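Local coordinates for protein NADH-dependent FAD reductase (Streptomyces globisporus, PDB 4R82) that uses NADH to reduce FAD to freely diffusing FADH2, which supplies a halogenase and a monooxygenase in the biosynthesis of the enediyne antibiotic C-1027, at residues Arg20-Leu23 against Arg24-Phe27; Asp108-Asp111 against Thr112-Trp115; Ser85-Glu88 against Ala89-Lys93. All coordinates share one frame; numbering follows the deposited sequence. Where two conformers were deposited one is given.

Interaction 1 is the one that touches the bound NAD: R24 and F27 of the N-terminal helix 20-27 belong to an NAD pocket. Interactions 2 and 3 are close neighbours, their centres about 14 Å apart and their nearest atoms about 5 Å. Strand 124-126 and the residue after it connect them: I126 and A127 have partners in both. Interaction 1 is remote from this pair, its centre about 24 Å from that of interaction 3 and about 32 Å from that of interaction 2. A bound FAD lies about 8 Å from the side chain of R24, one about 8 Å from that of L87, and one about 12 Å from that of F110.

Interaction 1. Residues Arg20-Leu23 against Arg24-Phe27; sequences RVQL and RRVF. With NAD (nicotinamide-adenine-dinucleotide), chain C; NAD (nicotinamide-adenine-dinucleotide), chain D.
F27 N donates to L23 O at 2.8 Å, a nearly straight bond (165° at the hydrogen) within helix 20-27. L23 turns its CG anti to the backbone N (chi1 -170°), which holds the isobutyl group out to the side of the helix, where the F27 ring reaches back to meet it. The result is a CH-pi contact: L23 CG stands 3.9 Å from the F27 ring centroid, 21° off the normal, and both methyls reach F27 CZ.

A turn earlier R24 N is bonded to R20 O. The R24 side chain then bends at chi3 and grips the phosphate end of NAD of chain C: NE donates to O3 at 2.9 Å and NH1 to O1A at 3.0 Å. The adenine nitrogen N7A of that NAD lies over one guanidinium face, and its N3A meets the edge of the F27 ring. H146 also binds NAD.

V21 CG1 lies over one face of the R25 guanidinium, toward its rim, and R25 NH1 forms a salt bridge with E13. The helix follows strand 13-15, where the Q22 amide bonds L14 O as well as D16 N just beyond; L23 and F27 pack on P60 and S54 of the second subunit.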
# COMPACT_ATOMS: atom_id res chain seq x y z
N ARG A 20 11.69 15.66 6.37
CA ARG A 20 11.62 14.26 5.94
C ARG A 20 11.70 13.26 7.10
O ARG A 20 11.24 12.12 6.95
CB ARG A 20 12.65 13.97 4.83
CG ARG A 20 12.31 14.68 3.52
CD ARG A 20 13.53 14.93 2.64
NE ARG A 20 14.07 13.72 2.03
CZ ARG A 20 14.20 13.53 0.72
NH1 ARG A 20 13.83 14.48 -0.13
NH2 ARG A 20 14.70 12.40 0.25
N VAL A 21 12.27 13.67 8.23
CA VAL A 21 12.25 12.83 9.43
C VAL A 21 10.79 12.67 9.88
O VAL A 21 10.31 11.56 10.10
CB VAL A 21 13.12 13.43 10.55
CG1 VAL A 21 12.92 12.67 11.85
CG2 VAL A 21 14.57 13.39 10.15
N GLN A 22 10.09 13.80 9.99
CA GLN A 22 8.69 13.79 10.39
C GLN A 22 7.78 13.11 9.37
O GLN A 22 6.85 12.39 9.73
CB GLN A 22 8.19 15.22 10.62
CG GLN A 22 8.69 15.85 11.89
CD GLN A 22 7.82 17.02 12.30
OE1 GLN A 22 7.66 17.97 11.55
NE2 GLN A 22 7.21 16.92 13.48
N LEU A 23 8.05 13.35 8.09
CA LEU A 23 7.25 12.74 7.04
C LEU A 23 7.40 11.23 7.09
O LEU A 23 6.42 10.48 6.90
CB LEU A 23 7.67 13.27 5.68
CG LEU A 23 6.75 12.90 4.52
CD1 LEU A 23 5.35 13.49 4.72
CD2 LEU A 23 7.35 13.37 3.20
N ARG A 24 8.61 10.75 7.35
CA ARG A 24 8.80 9.31 7.39
C ARG A 24 8.10 8.72 8.60
O ARG A 24 7.63 7.59 8.55
CB ARG A 24 10.28 8.94 7.37
CG ARG A 24 10.88 9.00 5.97
CD ARG A 24 12.41 9.02 5.98
NE ARG A 24 12.98 7.76 6.44
CZ ARG A 24 14.23 7.37 6.18
NH1 ARG A 24 14.67 6.21 6.64
NH2 ARG A 24 15.03 8.16 5.48
N ARG A 25 8.01 9.50 9.68
CA ARG A 25 7.26 9.05 10.85
C ARG A 25 5.79 8.84 10.51
O ARG A 25 5.20 7.82 10.88
CB ARG A 25 7.34 10.05 12.00
CG ARG A 25 8.67 10.07 12.71
CD ARG A 25 8.60 10.97 13.93
NE ARG A 25 9.91 11.13 14.54
CZ ARG A 25 10.40 12.29 14.95
NH1 ARG A 25 9.68 13.40 14.81
NH2 ARG A 25 11.61 12.35 15.49
N VAL A 26 5.19 9.79 9.81
CA VAL A 26 3.77 9.65 9.48
C VAL A 26 3.53 8.61 8.38
O VAL A 26 2.52 7.89 8.42
CB VAL A 26 3.07 11.01 9.18
CG1 VAL A 26 3.48 11.55 7.83
CG2 VAL A 26 1.55 10.85 9.24
N PHE A 27 4.45 8.49 7.43
CA PHE A 27 4.33 7.41 6.45
C PHE A 27 4.34 6.05 7.16
O PHE A 27 3.62 5.12 6.76
CB PHE A 27 5.47 7.45 5.42
CG PHE A 27 5.31 8.52 4.36
CD1 PHE A 27 4.16 9.30 4.29
CD2 PHE A 27 6.31 8.72 3.42
CE1 PHE A 27 4.02 10.27 3.31
CE2 PHE A 27 6.17 9.69 2.42
CZ PHE A 27 5.02 10.46 2.37
PA NAD C . 11.81 4.32 8.06
O1A NAD C . 12.77 3.87 6.97
O2A NAD C . 12.06 3.51 9.32
O5B NAD C . 10.35 4.00 7.58
C5B NAD C . 9.24 4.79 7.85
C4B NAD C . 8.37 5.08 6.71
O4B NAD C . 9.05 5.95 5.85
C3B NAD C . 8.07 3.86 5.94
O3B NAD C . 6.76 3.94 5.47
C2B NAD C . 8.98 3.92 4.80
O2B NAD C . 8.52 3.19 3.72
C1B NAD C . 9.02 5.35 4.52
N9A NAD C . 10.21 5.80 3.78
C8A NAD C . 11.49 5.71 4.17
N7A NAD C . 12.30 6.23 3.23
C5A NAD C . 11.52 6.65 2.22
C6A NAD C . 11.77 7.26 0.99
N6A NAD C . 13.07 7.55 0.60
N1A NAD C . 10.74 7.57 0.19
C2A NAD C . 9.47 7.30 0.53
N3A NAD C . 9.19 6.72 1.71
C4A NAD C . 10.19 6.39 2.56
O3 NAD C . 12.04 5.85 8.38
PA NAD D . 16.23 1.15 7.50
O1A NAD D . 15.78 2.18 8.54
O2A NAD D . 17.74 1.13 7.40
O5B NAD D . 15.64 1.50 6.09
C5B NAD D . 16.47 1.32 5.01
C4B NAD D . 16.27 2.19 3.87
O4B NAD D . 15.04 1.89 3.32
C3B NAD D . 16.22 3.61 4.27
O3B NAD D . 17.26 4.23 3.59
C2B NAD D . 14.94 4.12 3.76
O2B NAD D . 15.06 5.40 3.23
C1B NAD D . 14.60 3.13 2.73
N9A NAD D . 13.18 3.04 2.37
C8A NAD D . 12.16 2.51 3.08
N7A NAD D . 11.01 2.66 2.39
C5A NAD D . 11.31 3.29 1.23
C6A NAD D . 10.58 3.71 0.12
N6A NAD D . 9.21 3.50 0.08
N1A NAD D . 11.22 4.32 -0.89
C2A NAD D . 12.54 4.54 -0.89
N3A NAD D . 13.27 4.15 0.18
C4A NAD D . 12.68 3.52 1.21
O3 NAD D . 15.71 -0.28 7.92

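Interaction 2. Residues Asp108-Asp111 against Thr112-Trp115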
# COMPACT_ATOMS: atom_id res chain seq x y z
N ASP A 108 26.83 -12.66 -6.02
CA ASP A 108 25.46 -12.92 -6.45
C ASP A 108 24.53 -12.47 -5.32
O ASP A 108 24.63 -12.95 -4.19
CB ASP A 108 25.27 -14.42 -6.72
CG ASP A 108 23.92 -14.73 -7.36
OD1 ASP A 108 23.06 -13.83 -7.46
OD2 ASP A 108 23.72 -15.90 -7.76
N GLN A 109 23.62 -11.54 -5.63
CA GLN A 109 22.67 -11.04 -4.64
C GLN A 109 21.75 -12.16 -4.14
O GLN A 109 21.19 -12.10 -3.04
CB GLN A 109 21.85 -9.89 -5.23
CG GLN A 109 21.07 -9.05 -4.22
CD GLN A 109 20.13 -8.05 -4.87
OE1 GLN A 109 19.78 -8.18 -6.05
NE2 GLN A 109 19.69 -7.05 -4.10
N PHE A 110 21.61 -13.21 -4.95
CA PHE A 110 20.64 -14.27 -4.68
C PHE A 110 21.21 -15.57 -4.09
O PHE A 110 20.48 -16.54 -3.90
CB PHE A 110 19.87 -14.60 -5.96
CG PHE A 110 18.93 -13.52 -6.40
CD1 PHE A 110 17.63 -13.47 -5.90
CD2 PHE A 110 19.33 -12.56 -7.33
CE1 PHE A 110 16.75 -12.48 -6.31
CE2 PHE A 110 18.45 -11.57 -7.75
CZ PHE A 110 17.17 -11.53 -7.24
N ASP A 111 22.51 -15.61 -3.80
CA ASP A 111 23.10 -16.85 -3.27
C ASP A 111 22.87 -17.04 -1.76
O ASP A 111 23.25 -18.07 -1.20
CB ASP A 111 24.58 -16.99 -3.64
CG ASP A 111 25.41 -15.79 -3.23
OD1 ASP A 111 25.03 -15.09 -2.27
OD2 ASP A 111 26.46 -15.56 -3.86
N THR A 112 22.24 -16.06 -1.13
CA THR A 112 21.91 -16.11 0.30
C THR A 112 20.52 -16.71 0.51
O THR A 112 20.22 -17.31 1.55
CB THR A 112 21.99 -14.69 0.91
OG1 THR A 112 23.34 -14.42 1.30
CG2 THR A 112 21.08 -14.54 2.14
N VAL A 113 19.69 -16.59 -0.52
CA VAL A 113 18.29 -16.94 -0.42
C VAL A 113 17.96 -18.13 -1.33
O VAL A 113 18.65 -18.37 -2.32
CB VAL A 113 17.42 -15.71 -0.79
CG1 VAL A 113 17.62 -15.33 -2.24
CG2 VAL A 113 15.96 -15.97 -0.50
N ASP A 114 16.94 -18.90 -0.97
CA ASP A 114 16.41 -19.91 -1.86
C ASP A 114 15.44 -19.22 -2.81
O ASP A 114 14.66 -18.35 -2.40
CB ASP A 114 15.69 -21.01 -1.06
CG ASP A 114 16.65 -22.06 -0.54
OD1 ASP A 114 17.88 -21.86 -0.65
OD2 ASP A 114 16.17 -23.09 -0.02
N TRP A 115 15.51 -19.57 -4.09
CA TRP A 115 14.62 -18.96 -5.08
C TRP A 115 14.29 -19.96 -6.17
O TRP A 115 14.98 -20.96 -6.36
CB TRP A 115 15.25 -17.69 -5.68
CG TRP A 115 16.59 -17.91 -6.30
CD1 TRP A 115 17.81 -17.86 -5.67
CD2 TRP A 115 16.87 -18.22 -7.67
NE1 TRP A 115 18.81 -18.12 -6.56
CE2 TRP A 115 18.27 -18.34 -7.80
CE3 TRP A 115 16.07 -18.39 -8.81
CZ2 TRP A 115 18.88 -18.63 -9.02
CZ3 TRP A 115 16.69 -18.69 -10.02
CH2 TRP A 115 18.08 -18.80 -10.11
O HOH W 1 21.78 -18.14 -6.62
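F110 and W115 meet as a T-shaped (edge-to-face) pair across the end of a type I beta turn running from D108 to D111. The phenyl ring turns its edge toward the face of the indole five-membered ring, with centroids 5.6 Å apart and planes at 64°. W115 can present this face because its CG sits between the backbone N and the carbonyl carbon (chi1 56°), which folds the indole back over the loop. The contact continues at the root of the phenyl group, where F110 CB lies 3.7 Å from W115 NE1.

V113 comes up alongside F110, the two side chains pointing the same way. Its CG1 meets the phenyl ring obliquely, 4.1 Å from F110 CD1, and also touches F110 O. The backbone bond from V113 N to F110 O is weak at 3.5 Å, as is the one from D111 N to D108 O that closes the turn. A firmer hold comes from the side chain of D108, which makes an Asx turn: F110 N donates to D108 OD1 at 3.0 Å, reaching it from above the carboxylate plane.

The loop links helix 92-97 to strand 115-117 at the surface of the flavin reductase domain, away from the annotated sites. F98 also meets the F110 ring, while P124 of the neighbouring strand 124-126 packs against both F110 and W115. V113 leans on F98 and I126, and Q109 is held by polar bonds to H97 and G46.

A water completes the arrangement at the rim of the indole. It lies in the ring plane and accepts from W115 NE1 at 3.0 Å, with D108 OD2 3.2 Å from the water oxygen.

Interaction 3. Residues Ser85-Glu88 against Ala89-Lys93. With ACT (acetate ion), chain H.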
# COMPACT_ATOMS: atom_id res chain seq x y z
N SER A 85 7.45 -10.86 -4.69
CA SER A 85 7.35 -11.94 -3.73
C SER A 85 6.90 -11.32 -2.43
O SER A 85 7.63 -10.52 -1.84
CB SER A 85 8.71 -12.64 -3.54
OG SER A 85 9.16 -13.23 -4.75
N VAL A 86 5.70 -11.68 -1.99
CA VAL A 86 5.18 -11.18 -0.72
C VAL A 86 5.79 -11.99 0.40
O VAL A 86 5.58 -13.20 0.49
CB VAL A 86 3.66 -11.29 -0.66
CG1 VAL A 86 3.15 -10.85 0.72
CG2 VAL A 86 3.02 -10.47 -1.78
N LEU A 87 6.55 -11.33 1.27
CA LEU A 87 7.33 -12.06 2.27
C LEU A 87 6.48 -12.57 3.41
O LEU A 87 5.60 -11.87 3.91
CB LEU A 87 8.49 -11.21 2.81
CG LEU A 87 9.56 -10.82 1.78
CD1 LEU A 87 10.68 -10.03 2.47
CD2 LEU A 87 10.11 -12.06 1.07
N GLU A 88 6.78 -13.80 3.83
CA GLU A 88 6.11 -14.47 4.92
C GLU A 88 6.66 -14.01 6.27
O GLU A 88 7.75 -13.45 6.34
CB GLU A 88 6.28 -15.98 4.70
CG GLU A 88 5.59 -16.90 5.67
CD GLU A 88 6.45 -17.18 6.88
OE1 GLU A 88 7.69 -17.04 6.76
OE2 GLU A 88 5.90 -17.54 7.95
N ALA A 89 5.90 -14.27 7.33
CA ALA A 89 6.21 -13.78 8.67
C ALA A 89 7.64 -14.00 9.16
O ALA A 89 8.16 -13.18 9.91
CB ALA A 89 5.22 -14.37 9.68
N GLY A 90 8.26 -15.10 8.76
CA GLY A 90 9.61 -15.40 9.24
C GLY A 90 10.76 -15.02 8.30
O GLY A 90 11.88 -15.52 8.45
N GLN A 91 10.49 -14.12 7.36
CA GLN A 91 11.49 -13.77 6.36
C GLN A 91 12.14 -12.40 6.53
O GLN A 91 12.49 -11.74 5.55
CB GLN A 91 10.89 -13.89 4.96
CG GLN A 91 10.46 -15.31 4.63
CD GLN A 91 10.07 -15.46 3.19
OE1 GLN A 91 9.08 -14.87 2.73
NE2 GLN A 91 10.86 -16.22 2.43
N GLU A 92 12.31 -11.98 7.78
CA GLU A 92 12.98 -10.72 8.05
C GLU A 92 14.40 -10.67 7.47
O GLU A 92 14.85 -9.61 7.02
CB GLU A 92 12.99 -10.43 9.55
CG GLU A 92 13.78 -9.18 9.90
CD GLU A 92 13.71 -8.82 11.38
OE1 GLU A 92 12.82 -9.34 12.08
OE2 GLU A 92 14.56 -8.01 11.83
N LYS A 93 15.09 -11.81 7.47
CA LYS A 93 16.46 -11.85 6.97
C LYS A 93 16.48 -11.50 5.48
O LYS A 93 17.33 -10.73 5.03
CB LYS A 93 17.09 -13.22 7.20
CG LYS A 93 18.52 -13.35 6.70
C ACT H . 14.66 -15.83 4.54
O ACT H . 14.39 -14.88 5.31
OXT ACT H . 13.70 -16.55 4.17
CH3 ACT H . 16.07 -16.09 4.08
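E88 and Q91 hold each other at two points, at the ends of a type I beta turn that leads from strand 81-86 into helix 92-97. Q91 N donates to E88 O at 3.0 Å, the bond that closes the turn. In the other direction, the Q91 amide oxygen reaches back to the start of the turn, where E88 N meets OE1 at 2.8 Å in a straight bond (165°), close to the amide plane. With CG anti to its own carbonyl carbon (chi1 -63°) and the chain extended beyond CG, the Q91 side chain runs back across the open end of the turn. Its OE1 also presses on L87, 3.4 Å from CD2.

The E88 side chain bends at chi2 (-88°) and curls over the turn, laying its carboxylate above A89 and G90. G90 N donates to E88 OE1 at 2.8 Å, from above the carboxylate plane, while A89 CB touches E88 OE2. Q91 is the N-cap residue of the helix, and its NE2 makes weak hydrogen bonds to A127 O and to an acetate ion. L87 packs on V34 and M165.

Between them, two side-chain oxygens and one carbonyl oxygen thus take up three backbone N-H groups. The turn is fixed from both of its ends, and the negative charge of E88 is probably steadied in part by the amide hydrogen of G90.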